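Local structure of MAU2 chromatid cohesion factor homolog (Saccharomyces cerevisiae, 4XDN) at residues A[216-219]-A[220-224]; A[236-239]-A[240-243]; A[333-337]-A[338-342]; A[455-458]-A[459-463]; A[508-511]-A[512-516]. The protein forms a complex with Scc2 that is required for the association of cohesin with chromosomes, and so takes part in sister chromatid cohesion. All coordinates share one frame; numbering follows the deposited sequence.

Contact 1 of 5, residues A[216-219]-A[220-224]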
loop_
_atom_site.group_PDB
_atom_site.type_symbol
_atom_site.label_atom_id
_atom_site.label_comp_id
_atom_site.label_asym_id
_atom_site.label_seq_id
_atom_site.Cartn_x
_atom_site.Cartn_y
_atom_site.Cartn_z
ATOM N N PHE A 216 -17.796 5.505 -5.689
ATOM C CA PHE A 216 -16.890 4.381 -5.884
ATOM C C PHE A 216 -15.616 4.834 -6.590
ATOM O O PHE A 216 -14.509 4.517 -6.162
ATOM C CB PHE A 216 -17.559 3.271 -6.693
ATOM C CG PHE A 216 -16.584 2.299 -7.291
ATOM C CD1 PHE A 216 -15.906 1.396 -6.487
ATOM C CD2 PHE A 216 -16.334 2.296 -8.652
ATOM C CE1 PHE A 216 -15.000 0.505 -7.033
ATOM C CE2 PHE A 216 -15.429 1.409 -9.202
ATOM C CZ PHE A 216 -14.760 0.512 -8.389
ATOM N N LEU A 217 -15.783 5.577 -7.679
ATOM C CA LEU A 217 -14.650 6.064 -8.456
ATOM C C LEU A 217 -13.776 6.994 -7.629
ATOM O O LEU A 217 -12.556 7.005 -7.774
ATOM C CB LEU A 217 -15.135 6.790 -9.708
ATOM C CG LEU A 217 -15.837 5.926 -10.751
ATOM C CD1 LEU A 217 -16.511 6.816 -11.776
ATOM C CD2 LEU A 217 -14.854 4.977 -11.418
ATOM N N ASN A 218 -14.407 7.775 -6.761
ATOM C CA ASN A 218 -13.671 8.701 -5.916
ATOM C C ASN A 218 -12.830 7.950 -4.889
ATOM O O ASN A 218 -11.751 8.400 -4.514
ATOM C CB ASN A 218 -14.629 9.664 -5.216
ATOM C CG ASN A 218 -13.904 10.700 -4.387
ATOM O OD1 ASN A 218 -13.270 11.607 -4.924
ATOM N ND2 ASN A 218 -13.990 10.572 -3.068
ATOM N N LEU A 219 -13.329 6.800 -4.443
ATOM C CA LEU A 219 -12.578 5.945 -3.533
ATOM C C LEU A 219 -11.357 5.374 -4.245
ATOM O O LEU A 219 -10.273 5.302 -3.666
ATOM C CB LEU A 219 -13.461 4.815 -2.996
ATOM C CG LEU A 219 -14.544 5.230 -2.001
ATOM C CD1 LEU A 219 -15.560 4.114 -1.819
ATOM C CD2 LEU A 219 -13.926 5.609 -0.669
ATOM N N CYS A 220 -11.540 4.968 -5.500
ATOM C CA CYS A 220 -10.426 4.505 -6.324
ATOM C C CYS A 220 -9.391 5.615 -6.440
ATOM O O CYS A 220 -8.185 5.370 -6.368
ATOM C CB CYS A 220 -10.902 4.089 -7.722
ATOM S SG CYS A 220 -12.006 2.652 -7.789
ATOM N N TYR A 221 -9.880 6.838 -6.615
ATOM C CA TYR A 221 -9.021 8.005 -6.766
ATOM C C TYR A 221 -8.186 8.232 -5.513
ATOM O O TYR A 221 -6.959 8.297 -5.579
ATOM C CB TYR A 221 -9.869 9.242 -7.066
ATOM C CG TYR A 221 -9.090 10.491 -7.422
ATOM C CD1 TYR A 221 -7.805 10.418 -7.941
ATOM C CD2 TYR A 221 -9.651 11.748 -7.239
ATOM C CE1 TYR A 221 -7.103 11.565 -8.271
ATOM C CE2 TYR A 221 -8.958 12.895 -7.562
ATOM C CZ TYR A 221 -7.685 12.799 -8.076
ATOM O OH TYR A 221 -6.993 13.945 -8.395
ATOM N N VAL A 222 -8.858 8.344 -4.372
ATOM C CA VAL A 222 -8.181 8.601 -3.107
ATOM C C VAL A 222 -7.159 7.506 -2.805
ATOM O O VAL A 222 -6.032 7.801 -2.407
ATOM C CB VAL A 222 -9.191 8.709 -1.941
ATOM C CG1 VAL A 222 -8.474 8.769 -0.592
ATOM C CG2 VAL A 222 -10.069 9.939 -2.120
ATOM N N ASN A 223 -7.550 6.250 -3.008
ATOM C CA ASN A 223 -6.651 5.133 -2.739
ATOM C C ASN A 223 -5.413 5.196 -3.626
ATOM O O ASN A 223 -4.300 4.952 -3.166
ATOM C CB ASN A 223 -7.366 3.795 -2.941
ATOM C CG ASN A 223 -6.864 2.711 -1.993
ATOM O OD1 ASN A 223 -7.623 1.825 -1.595
ATOM N ND2 ASN A 223 -5.589 2.785 -1.614
ATOM N N TYR A 224 -5.608 5.524 -4.899
ATOM C CA TYR A 224 -4.484 5.692 -5.815
ATOM C C TYR A 224 -3.523 6.769 -5.315
ATOM O O TYR A 224 -2.309 6.579 -5.321
ATOM C CB TYR A 224 -4.973 6.050 -7.220
ATOM C CG TYR A 224 -3.939 6.789 -8.040
ATOM C CD1 TYR A 224 -2.910 6.107 -8.677
ATOM C CD2 TYR A 224 -3.987 8.170 -8.170
ATOM C CE1 TYR A 224 -1.961 6.780 -9.423
ATOM C CE2 TYR A 224 -3.042 8.852 -8.912
ATOM C CZ TYR A 224 -2.031 8.152 -9.535
ATOM O OH TYR A 224 -1.091 8.831 -10.274
#

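Contact 2 of 5, residues A[236-239]-A[240-243]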
loop_
_atom_site.group_PDB
_atom_site.type_symbol
_atom_site.label_atom_id
_atom_site.label_comp_id
_atom_site.label_asym_id
_atom_site.label_seq_id
_atom_site.Cartn_x
_atom_site.Cartn_y
_atom_site.Cartn_z
ATOM N N ALA A 236 -11.811 16.023 -3.689
ATOM C CA ALA A 236 -11.785 14.576 -3.500
ATOM C C ALA A 236 -11.956 14.231 -2.025
ATOM O O ALA A 236 -12.599 13.240 -1.676
ATOM C CB ALA A 236 -10.487 13.992 -4.033
ATOM N N LEU A 237 -11.371 15.059 -1.166
ATOM C CA LEU A 237 -11.472 14.877 0.278
ATOM C C LEU A 237 -12.911 15.074 0.743
ATOM O O LEU A 237 -13.434 14.278 1.522
ATOM C CB LEU A 237 -10.542 15.854 1.007
ATOM C CG LEU A 237 -9.546 15.276 2.015
ATOM C CD1 LEU A 237 -8.623 14.260 1.363
ATOM C CD2 LEU A 237 -8.732 16.402 2.641
ATOM N N GLN A 238 -13.546 16.141 0.266
ATOM C CA GLN A 238 -14.935 16.417 0.611
ATOM C C GLN A 238 -15.851 15.350 0.026
ATOM O O GLN A 238 -16.836 14.955 0.647
ATOM C CB GLN A 238 -15.354 17.800 0.111
ATOM C CG GLN A 238 -14.644 18.953 0.809
ATOM C CD GLN A 238 -15.100 20.308 0.301
ATOM O OE1 GLN A 238 -16.093 20.412 -0.421
ATOM N NE2 GLN A 238 -14.374 21.356 0.676
ATOM N N GLU A 239 -15.518 14.886 -1.174
ATOM C CA GLU A 239 -16.294 13.843 -1.829
ATOM C C GLU A 239 -16.218 12.557 -1.015
ATOM O O GLU A 239 -17.202 11.828 -0.894
ATOM C CB GLU A 239 -15.788 13.603 -3.253
ATOM C CG GLU A 239 -16.711 12.749 -4.107
ATOM C CD GLU A 239 -18.000 13.463 -4.479
ATOM O OE1 GLU A 239 -17.990 14.707 -4.581
ATOM O OE2 GLU A 239 -19.024 12.776 -4.672
ATOM N N LEU A 240 -15.041 12.290 -0.460
ATOM C CA LEU A 240 -14.833 11.119 0.386
ATOM C C LEU A 240 -15.677 11.207 1.656
ATOM O O LEU A 240 -16.320 10.236 2.051
ATOM C CB LEU A 240 -13.350 10.978 0.747
ATOM C CG LEU A 240 -12.960 9.877 1.740
ATOM C CD1 LEU A 240 -13.230 8.491 1.168
ATOM C CD2 LEU A 240 -11.497 10.018 2.131
ATOM N N ARG A 241 -15.673 12.374 2.291
ATOM C CA ARG A 241 -16.392 12.560 3.547
ATOM C C ARG A 241 -17.908 12.519 3.348
ATOM O O ARG A 241 -18.646 12.115 4.247
ATOM C CB ARG A 241 -15.983 13.883 4.205
ATOM C CG ARG A 241 -14.553 13.889 4.743
ATOM C CD ARG A 241 -14.287 15.094 5.640
ATOM N NE ARG A 241 -14.103 16.332 4.882
ATOM C CZ ARG A 241 -12.924 16.828 4.511
ATOM N NH1 ARG A 241 -11.794 16.203 4.819
ATOM N NH2 ARG A 241 -12.875 17.962 3.823
ATOM N N SER A 242 -18.367 12.927 2.169
ATOM C CA SER A 242 -19.800 12.986 1.887
ATOM C C SER A 242 -20.375 11.629 1.483
ATOM O O SER A 242 -21.590 11.484 1.354
ATOM C CB SER A 242 -20.082 14.009 0.782
ATOM O OG SER A 242 -19.575 13.567 -0.464
ATOM N N THR A 243 -19.501 10.645 1.278
ATOM C CA THR A 243 -19.917 9.302 0.880
ATOM C C THR A 243 -20.963 8.740 1.840
ATOM O O THR A 243 -20.718 8.621 3.040
ATOM C CB THR A 243 -18.714 8.342 0.817
ATOM O OG1 THR A 243 -17.731 8.867 -0.084
ATOM C CG2 THR A 243 -19.144 6.957 0.334
#

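Contact 3 of 5, residues A[333-337]-A[338-342]. With SO4 (sulfate ion), chain F.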
loop_
_atom_site.group_PDB
_atom_site.type_symbol
_atom_site.label_atom_id
_atom_site.label_comp_id
_atom_site.label_asym_id
_atom_site.label_seq_id
_atom_site.Cartn_x
_atom_site.Cartn_y
_atom_site.Cartn_z
ATOM N N ILE A 333 3.153 3.286 16.891
ATOM C CA ILE A 333 4.561 2.891 16.940
ATOM C C ILE A 333 5.436 4.025 17.458
ATOM O O ILE A 333 6.267 3.822 18.345
ATOM C CB ILE A 333 5.086 2.464 15.553
ATOM C CG1 ILE A 333 4.282 1.282 15.003
ATOM C CG2 ILE A 333 6.575 2.118 15.616
ATOM C CD1 ILE A 333 4.512 -0.032 15.716
ATOM N N VAL A 334 5.243 5.218 16.896
ATOM C CA VAL A 334 6.078 6.371 17.220
ATOM C C VAL A 334 5.984 6.719 18.703
ATOM O O VAL A 334 6.944 7.212 19.292
ATOM C CB VAL A 334 5.687 7.606 16.362
ATOM C CG1 VAL A 334 4.279 8.094 16.704
ATOM C CG2 VAL A 334 6.706 8.721 16.529
ATOM N N ASN A 335 4.832 6.447 19.307
ATOM C CA ASN A 335 4.649 6.689 20.734
ATOM C C ASN A 335 5.602 5.816 21.556
ATOM O O ASN A 335 6.226 6.293 22.505
ATOM C CB ASN A 335 3.197 6.434 21.138
ATOM C CG ASN A 335 2.224 7.366 20.445
ATOM O OD1 ASN A 335 1.724 7.076 19.357
ATOM N ND2 ASN A 335 1.944 8.497 21.081
ATOM N N CYS A 336 5.680 4.536 21.195
ATOM C CA CYS A 336 6.779 3.649 21.597
ATOM C C CYS A 336 6.804 3.228 23.071
ATOM O O CYS A 336 6.584 2.061 23.386
ATOM C CB CYS A 336 8.118 4.311 21.249
ATOM S SG CYS A 336 9.564 3.314 21.621
ATOM N N TYR A 337 7.091 4.167 23.967
ATOM C CA TYR A 337 7.398 3.833 25.361
ATOM C C TYR A 337 6.191 3.943 26.296
ATOM O O TYR A 337 6.191 3.373 27.388
ATOM C CB TYR A 337 8.518 4.742 25.875
ATOM C CG TYR A 337 8.132 6.202 25.909
ATOM C CD1 TYR A 337 8.268 7.003 24.782
ATOM C CD2 TYR A 337 7.623 6.779 27.063
ATOM C CE1 TYR A 337 7.909 8.332 24.804
ATOM C CE2 TYR A 337 7.263 8.110 27.093
ATOM C CZ TYR A 337 7.409 8.882 25.963
ATOM O OH TYR A 337 7.052 10.208 25.995
ATOM N N ASP A 338 5.172 4.682 25.866
ATOM C CA ASP A 338 4.001 4.948 26.697
ATOM C C ASP A 338 2.905 3.903 26.478
ATOM O O ASP A 338 3.144 2.856 25.875
ATOM C CB ASP A 338 3.465 6.347 26.398
ATOM C CG ASP A 338 2.995 6.490 24.965
ATOM O OD1 ASP A 338 3.354 5.621 24.142
ATOM O OD2 ASP A 338 2.273 7.463 24.661
ATOM N N GLU A 339 1.704 4.197 26.971
ATOM C CA GLU A 339 0.574 3.277 26.866
ATOM C C GLU A 339 0.227 2.965 25.412
ATOM O O GLU A 339 -0.127 1.831 25.084
ATOM C CB GLU A 339 -0.654 3.848 27.592
ATOM C CG GLU A 339 -1.347 5.029 26.899
ATOM C CD GLU A 339 -0.499 6.287 26.861
ATOM O OE1 GLU A 339 0.286 6.510 27.810
ATOM O OE2 GLU A 339 -0.616 7.054 25.882
ATOM N N LYS A 340 0.325 3.969 24.546
ATOM C CA LYS A 340 0.049 3.775 23.127
ATOM C C LYS A 340 1.038 2.790 22.515
ATOM O O LYS A 340 0.660 1.919 21.737
ATOM C CB LYS A 340 0.099 5.107 22.375
ATOM C CG LYS A 340 -1.191 5.916 22.445
ATOM C CD LYS A 340 -1.092 7.186 21.610
ATOM C CE LYS A 340 -2.441 7.867 21.454
ATOM N NZ LYS A 340 -3.002 8.325 22.752
ATOM N N GLY A 341 2.310 2.932 22.873
ATOM C CA GLY A 341 3.335 2.020 22.402
ATOM C C GLY A 341 3.083 0.601 22.876
ATOM O O GLY A 341 3.242 -0.352 22.114
ATOM N N ASN A 342 2.685 0.461 24.138
ATOM C CA ASN A 342 2.372 -0.848 24.705
ATOM C C ASN A 342 1.252 -1.545 23.939
ATOM O O ASN A 342 1.237 -2.772 23.830
ATOM C CB ASN A 342 1.986 -0.714 26.179
ATOM C CG ASN A 342 3.188 -0.508 27.084
ATOM O OD1 ASN A 342 4.304 -0.285 26.616
ATOM N ND2 ASN A 342 2.963 -0.583 28.391
HETATM S S SO4 F . -0.354 11.350 20.741
HETATM O O1 SO4 F . -0.816 11.076 22.098
HETATM O O2 SO4 F . -1.283 10.753 19.785
HETATM O O3 SO4 F . -0.300 12.794 20.530
HETATM O O4 SO4 F . 0.978 10.786 20.548
#

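Contact 4 of 5, residues A[455-458]-A[459-463]. With SO4 (sulfate ion), chain G.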
loop_
_atom_site.group_PDB
_atom_site.type_symbol
_atom_site.label_atom_id
_atom_site.label_comp_id
_atom_site.label_asym_id
_atom_site.label_seq_id
_atom_site.Cartn_x
_atom_site.Cartn_y
_atom_site.Cartn_z
ATOM N N ASN A 455 18.434 11.569 7.186
ATOM C CA ASN A 455 19.491 10.992 8.008
ATOM C C ASN A 455 20.851 11.324 7.410
ATOM O O ASN A 455 21.795 11.636 8.131
ATOM C CB ASN A 455 19.335 9.477 8.134
ATOM C CG ASN A 455 18.225 9.078 9.085
ATOM O OD1 ASN A 455 17.991 9.733 10.097
ATOM N ND2 ASN A 455 17.538 7.989 8.763
ATOM N N CYS A 456 20.936 11.260 6.084
ATOM C CA CYS A 456 22.175 11.563 5.380
ATOM C C CYS A 456 22.567 13.023 5.587
ATOM O O CYS A 456 23.745 13.337 5.753
ATOM C CB CYS A 456 22.033 11.261 3.887
ATOM S SG CYS A 456 23.552 11.476 2.937
ATOM N N TYR A 457 21.575 13.908 5.579
ATOM C CA TYR A 457 21.814 15.327 5.804
ATOM C C TYR A 457 22.298 15.567 7.231
ATOM O O TYR A 457 23.224 16.344 7.463
ATOM C CB TYR A 457 20.544 16.140 5.537
ATOM C CG TYR A 457 20.706 17.623 5.794
ATOM C CD1 TYR A 457 20.466 18.161 7.054
ATOM C CD2 TYR A 457 21.101 18.484 4.778
ATOM C CE1 TYR A 457 20.615 19.514 7.293
ATOM C CE2 TYR A 457 21.252 19.838 5.007
ATOM C CZ TYR A 457 21.008 20.349 6.266
ATOM O OH TYR A 457 21.160 21.698 6.499
ATOM N N THR A 458 21.658 14.891 8.181
ATOM C CA THR A 458 21.998 15.015 9.593
ATOM C C THR A 458 23.448 14.622 9.838
ATOM O O THR A 458 24.181 15.320 10.539
ATOM C CB THR A 458 21.073 14.138 10.462
ATOM O OG1 THR A 458 19.716 14.561 10.284
ATOM C CG2 THR A 458 21.436 14.237 11.938
ATOM N N VAL A 459 23.857 13.502 9.252
ATOM C CA VAL A 459 25.228 13.027 9.374
ATOM C C VAL A 459 26.205 14.035 8.780
ATOM O O VAL A 459 27.188 14.403 9.419
ATOM C CB VAL A 459 25.402 11.657 8.680
ATOM C CG1 VAL A 459 26.876 11.271 8.563
ATOM C CG2 VAL A 459 24.638 10.590 9.443
ATOM N N GLN A 460 25.929 14.483 7.560
ATOM C CA GLN A 460 26.816 15.414 6.872
ATOM C C GLN A 460 26.890 16.748 7.609
ATOM O O GLN A 460 27.953 17.360 7.686
ATOM C CB GLN A 460 26.352 15.638 5.429
ATOM C CG GLN A 460 26.421 14.398 4.538
ATOM C CD GLN A 460 27.831 14.072 4.077
ATOM O OE1 GLN A 460 28.788 14.151 4.849
ATOM N NE2 GLN A 460 27.964 13.706 2.807
ATOM N N ALA A 461 25.759 17.190 8.152
ATOM C CA ALA A 461 25.707 18.451 8.884
ATOM C C ALA A 461 26.479 18.338 10.194
ATOM O O ALA A 461 27.121 19.292 10.634
ATOM C CB ALA A 461 24.268 18.853 9.147
ATOM N N ALA A 462 26.407 17.165 10.815
ATOM C CA ALA A 462 27.163 16.899 12.031
ATOM C C ALA A 462 28.657 16.945 11.740
ATOM O O ALA A 462 29.446 17.402 12.563
ATOM C CB ALA A 462 26.778 15.549 12.614
ATOM N N ARG A 463 29.039 16.471 10.559
ATOM C CA ARG A 463 30.443 16.437 10.173
ATOM C C ARG A 463 30.949 17.831 9.815
ATOM O O ARG A 463 32.089 18.173 10.119
ATOM C CB ARG A 463 30.648 15.474 9.004
ATOM C CG ARG A 463 30.471 14.019 9.401
ATOM C CD ARG A 463 30.564 13.081 8.213
ATOM N NE ARG A 463 30.428 11.688 8.627
ATOM C CZ ARG A 463 30.525 10.646 7.808
ATOM N NH1 ARG A 463 30.760 10.828 6.515
ATOM N NH2 ARG A 463 30.389 9.418 8.285
HETATM S S SO4 G . 30.458 7.135 4.956
HETATM O O1 SO4 G . 29.259 7.198 5.787
HETATM O O2 SO4 G . 30.259 6.159 3.890
HETATM O O3 SO4 G . 30.715 8.448 4.374
HETATM O O4 SO4 G . 31.598 6.735 5.776
#

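Contact 5 of 5, residues A[508-511]-A[512-516]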
loop_
_atom_site.group_PDB
_atom_site.type_symbol
_atom_site.label_atom_id
_atom_site.label_comp_id
_atom_site.label_asym_id
_atom_site.label_seq_id
_atom_site.Cartn_x
_atom_site.Cartn_y
_atom_site.Cartn_z
ATOM N N LEU A 508 16.011 20.624 11.537
ATOM C CA LEU A 508 17.298 20.273 10.943
ATOM C C LEU A 508 17.938 21.464 10.239
ATOM O O LEU A 508 19.160 21.619 10.261
ATOM C CB LEU A 508 17.136 19.113 9.955
ATOM C CG LEU A 508 16.821 17.738 10.550
ATOM C CD1 LEU A 508 16.598 16.729 9.436
ATOM C CD2 LEU A 508 17.926 17.258 11.487
ATOM N N TRP A 509 17.117 22.302 9.614
ATOM C CA TRP A 509 17.624 23.499 8.952
ATOM C C TRP A 509 18.193 24.470 9.981
ATOM O O TRP A 509 19.294 24.992 9.812
ATOM C CB TRP A 509 16.525 24.183 8.140
ATOM C CG TRP A 509 17.044 25.237 7.204
ATOM C CD1 TRP A 509 17.400 25.067 5.896
ATOM C CD2 TRP A 509 17.268 26.622 7.503
ATOM N NE1 TRP A 509 17.830 26.258 5.364
ATOM C CE2 TRP A 509 17.758 27.228 6.330
ATOM C CE3 TRP A 509 17.099 27.406 8.648
ATOM C CZ2 TRP A 509 18.082 28.582 6.269
ATOM C CZ3 TRP A 509 17.421 28.752 8.583
ATOM C CH2 TRP A 509 17.908 29.325 7.403
ATOM N N LEU A 510 17.440 24.704 11.051
ATOM C CA LEU A 510 17.857 25.641 12.083
ATOM C C LEU A 510 19.087 25.132 12.832
ATOM O O LEU A 510 19.980 25.910 13.170
ATOM C CB LEU A 510 16.708 25.903 13.059
ATOM C CG LEU A 510 15.523 26.676 12.473
ATOM C CD1 LEU A 510 14.354 26.695 13.444
ATOM C CD2 LEU A 510 15.926 28.099 12.110
ATOM N N PHE A 511 19.137 23.826 13.084
ATOM C CA PHE A 511 20.297 23.223 13.731
ATOM C C PHE A 511 21.561 23.417 12.899
ATOM O O PHE A 511 22.653 23.577 13.446
ATOM C CB PHE A 511 20.072 21.724 13.970
ATOM C CG PHE A 511 19.227 21.399 15.183
ATOM C CD1 PHE A 511 18.806 22.385 16.064
ATOM C CD2 PHE A 511 18.863 20.089 15.440
ATOM C CE1 PHE A 511 18.038 22.066 17.167
ATOM C CE2 PHE A 511 18.095 19.767 16.541
ATOM C CZ PHE A 511 17.683 20.756 17.405
ATOM N N SER A 512 21.408 23.405 11.579
ATOM C CA SER A 512 22.551 23.459 10.673
ATOM C C SER A 512 22.902 24.880 10.219
ATOM O O SER A 512 23.904 25.077 9.528
ATOM C CB SER A 512 22.282 22.584 9.449
ATOM O OG SER A 512 21.106 22.998 8.775
ATOM N N HIS A 513 22.090 25.861 10.612
ATOM C CA HIS A 513 22.287 27.247 10.182
ATOM C C HIS A 513 22.451 28.236 11.340
ATOM O O HIS A 513 22.624 29.432 11.109
ATOM C CB HIS A 513 21.114 27.691 9.300
ATOM C CG HIS A 513 21.111 27.067 7.941
ATOM N ND1 HIS A 513 20.567 25.822 7.690
ATOM C CD2 HIS A 513 21.590 27.508 6.754
ATOM C CE1 HIS A 513 20.709 25.531 6.411
ATOM N NE2 HIS A 513 21.328 26.538 5.819
ATOM N N PHE A 514 22.406 27.740 12.574
ATOM C CA PHE A 514 22.481 28.602 13.755
ATOM C C PHE A 514 23.391 28.048 14.843
ATOM O O PHE A 514 23.318 26.870 15.190
ATOM C CB PHE A 514 21.089 28.812 14.356
ATOM C CG PHE A 514 20.299 29.908 13.708
ATOM C CD1 PHE A 514 19.502 29.651 12.606
ATOM C CD2 PHE A 514 20.338 31.196 14.215
ATOM C CE1 PHE A 514 18.770 30.662 12.014
ATOM C CE2 PHE A 514 19.609 32.208 13.628
ATOM C CZ PHE A 514 18.822 31.941 12.527
ATOM N N GLU A 515 24.243 28.910 15.385
ATOM C CA GLU A 515 24.905 28.618 16.647
ATOM C C GLU A 515 23.873 28.836 17.749
ATOM O O GLU A 515 22.958 29.644 17.585
ATOM C CB GLU A 515 26.131 29.510 16.855
ATOM C CG GLU A 515 27.210 29.338 15.799
ATOM C CD GLU A 515 28.508 30.020 16.174
ATOM O OE1 GLU A 515 28.811 31.087 15.595
ATOM O OE2 GLU A 515 29.228 29.486 17.045
ATOM N N PRO A 516 24.005 28.126 18.879
ATOM C CA PRO A 516 25.046 27.165 19.244
ATOM C C PRO A 516 24.630 25.721 18.966
ATOM O O PRO A 516 25.006 24.814 19.707
ATOM C CB PRO A 516 25.208 27.416 20.740
ATOM C CG PRO A 516 23.801 27.717 21.190
ATOM C CD PRO A 516 23.089 28.361 20.010
#

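Contact 1 of 5, residues A[216-219]-A[220-224]
Cys220 N donates to Phe216 O at 3.1 Å on helix 212-228, and Tyr221 N, Val222 N and Asn223 N reach Leu217 O, Asn218 O and Leu219 O in turn, so these buried polar atoms find their partners within the helix. With CG anti to its backbone N (chi1 162°), Phe216 carries its ring forward along the helix until CZ comes 3.5 Å from Cys220 SG. The sulfur stands over one ring face, SG 3.9 Å from the ring centroid, in a sulfur-aromatic contact. The buried side-chain amides look outward for their bonds. Asn223 OD1 accepts from Trp255 NE1 and its ND2 donates to the backbone of a partner protein chain, while Asn218 ND2 makes a weak bond to Ala236 O. Around the helix, Leu217 faces helix 193-206, Asn218 rests on helix 234-241, and Phe216 packs on Trp255 of helix 250-266.

Contact 2 of 5, residues A[236-239]-A[240-243]
Leu237 and Arg241 meet on the last turn of helix 234-241, where hydroxyls join the main-chain amides in binding the last carbonyls. Arg241 leaves the backbone with CG beside its own N, then bends at the third torsion (chi3 -76°), which folds the guanidinium back along the helix. NH1 thereby comes 3.7 Å from Leu237 CG, and NH2 approaches Gln238 CG at 3.6 Å. The extended Gln238 chain crosses the arginine obliquely, its amide plane turned 44° from the guanidinium. Both side chains have weak outside partners in Glu234.

At the other end, Ser242 holds OG between its backbone N and carbonyl carbon (chi1 69°), a torsion that aims the hydroxyl back at Glu239 O, 3.0 Å from OG. The hydroxyl comes in from above the carbonyl plane, well out of it. It is also hydrogen-bonded to Trp215 NE1 of helix 212-228, which ties the helix end to its neighbour. An alanine at Ser242 is likely to leave Trp215 NE1 without this acceptor and Glu239 O with one donor fewer. Thr243 OG1 lies near two carbonyls, Glu239 O and Leu240 O. Under the centre of the folded guanidinium lies Leu237 O, 3.9 Å from the guanidinium plane, the same oxygen that accepts from Arg241 N.

Contact 3 of 5, residues A[333-337]-A[338-342]
Asn335 and Asp338 press together where the chain turns into helix 339-360. Asp338 OD1 lies 3.1 Å from Asn335 CB and also accepts from Gly341 N at 3.2 Å, an almost straight bond (160°) that meets the oxygen from above the carboxylate plane. Beside it, Cys336 O comes 3.4 Å from Gly341 CA in a CA-H...O contact. Gly341 fits closely here: the place a CB would take is filled by Cys336 O. Cys336 itself takes a positive phi in a classic gamma turn closed by Tyr337 N and Asn335 O, and its carbonyl is also bound by Arg345. Lys340 lays its aliphatic chain over the Asn335 amide, CD 3.3 Å from ND2.

The outer side is looser. There the ammonium end of Lys340 turns out beside a sulfate ion, probably from the crystallisation liquor, Glu339 is exposed, and so is Asn342, whose OD1 is bonded by Arg345. Asn335 ND2 donates to sulfate O4 over a distance too short to be trusted in detail; Lys559 NZ and Lys560 N also bond the anion. Asn335 OD1 accepts from Lys559 NZ. Asp338 OD2 makes a long, weak ion pair with Lys560. An aspartate whose carboxylate accepts from the amide three residues on is the textbook helix N-cap.

Contact 4 of 5, residues A[455-458]-A[459-463]
The Tyr457 ring meets Ala461 CB obliquely, CE1 standing 4.1 Å from that methyl, and its hydroxyl is held at helix 499-513 by Ser512. A second flat group, the Arg463 guanidinium, has Val459 CG1 over one face, 3.5 Å from the plane and toward the rim. At its edge, in plane, lies sulfate O3, to which NH1 donates at 3.2 Å along a nearly straight line (171°). The arginine chain is extended from CG to NE, which carries the charged end outward and somewhat back, over Val459, to the anion; Val432 N binds the same sulfate. Regular i to i+4 bonds run through this alpha helix, 446-466, among them Ala461 N to Tyr457 O at 2.8 Å. A leucine in place of Arg463 would probably leave the sulfate without this N-H donor and a nearby acidic side chain of the partner protein chain without its long, weak ion pair. Thr458 OG1 turns back to bond Leu454 O, and Asn455 OD1 accepts from the partner chain's backbone.

Contact 5 of 5, residues A[508-511]-A[512-516]
From Ser512 on the helical bonding weakens: Ser512 N bonds Leu508 O only weakly, His513 N makes a weak bond three residues back, to Leu510 O, and by Phe514 the backbone is extended (phi -137°, psi 134°). Side chains take over much of the binding of these last carbonyls. His513 turns ND1 to Trp509 O, 2.6 Å from ND1, with the oxygen close to the plane of the imidazole, so this bond fixes the rotation of the ring and places the proton on ND1. The same ring lies over one face of the indole in an offset stack, the centroids of the Trp509 five-membered ring and the His513 ring 3.6 Å apart and the planes only 14° from parallel. His513 CB sits over the six-membered ring in a CH-pi contact, and the tryptophan also stacks with Tyr532.

Ser512 OG lies between Leu508 O, at 2.8 Å from OG, and Trp509 O, at 2.9 Å, and is hydrogen-bonded to Tyr457 OH of helix 446-466. Leu510 and Phe514 run side by side, CD2 of the leucine 3.8 Å from CE1 of the phenylalanine, whose ring edge is turned to Trp509 CZ3. Side-chain donors meeting the carbonyls of the last turn mark the C-terminal end of an alpha helix, here 499-513.

Overall arrangement
The contacts form two close pairs and an isolated turn within an elongated, largely helical protein. Contacts 1 and 2 lie on consecutive helices, centres about 10 Å apart, with Leu219 CD2 3.5 Å from Leu240 CD1. Contacts 4 and 5 are about 12 Å apart between centres and meet where Tyr457 OH approaches Ser512 OG at 2.6 Å. Contact 3 touches neither pair: its nearest atoms are about 13 Å from contact 4 and about 19 Å from contact 1. The pairs are far apart, with about 39 Å between the centres of contacts 1 and 4. The partner protein chain reaches contacts 1, 3, 4 and 5 but does not touch contact 2, while contacts 3 and 4 each bind a sulfate.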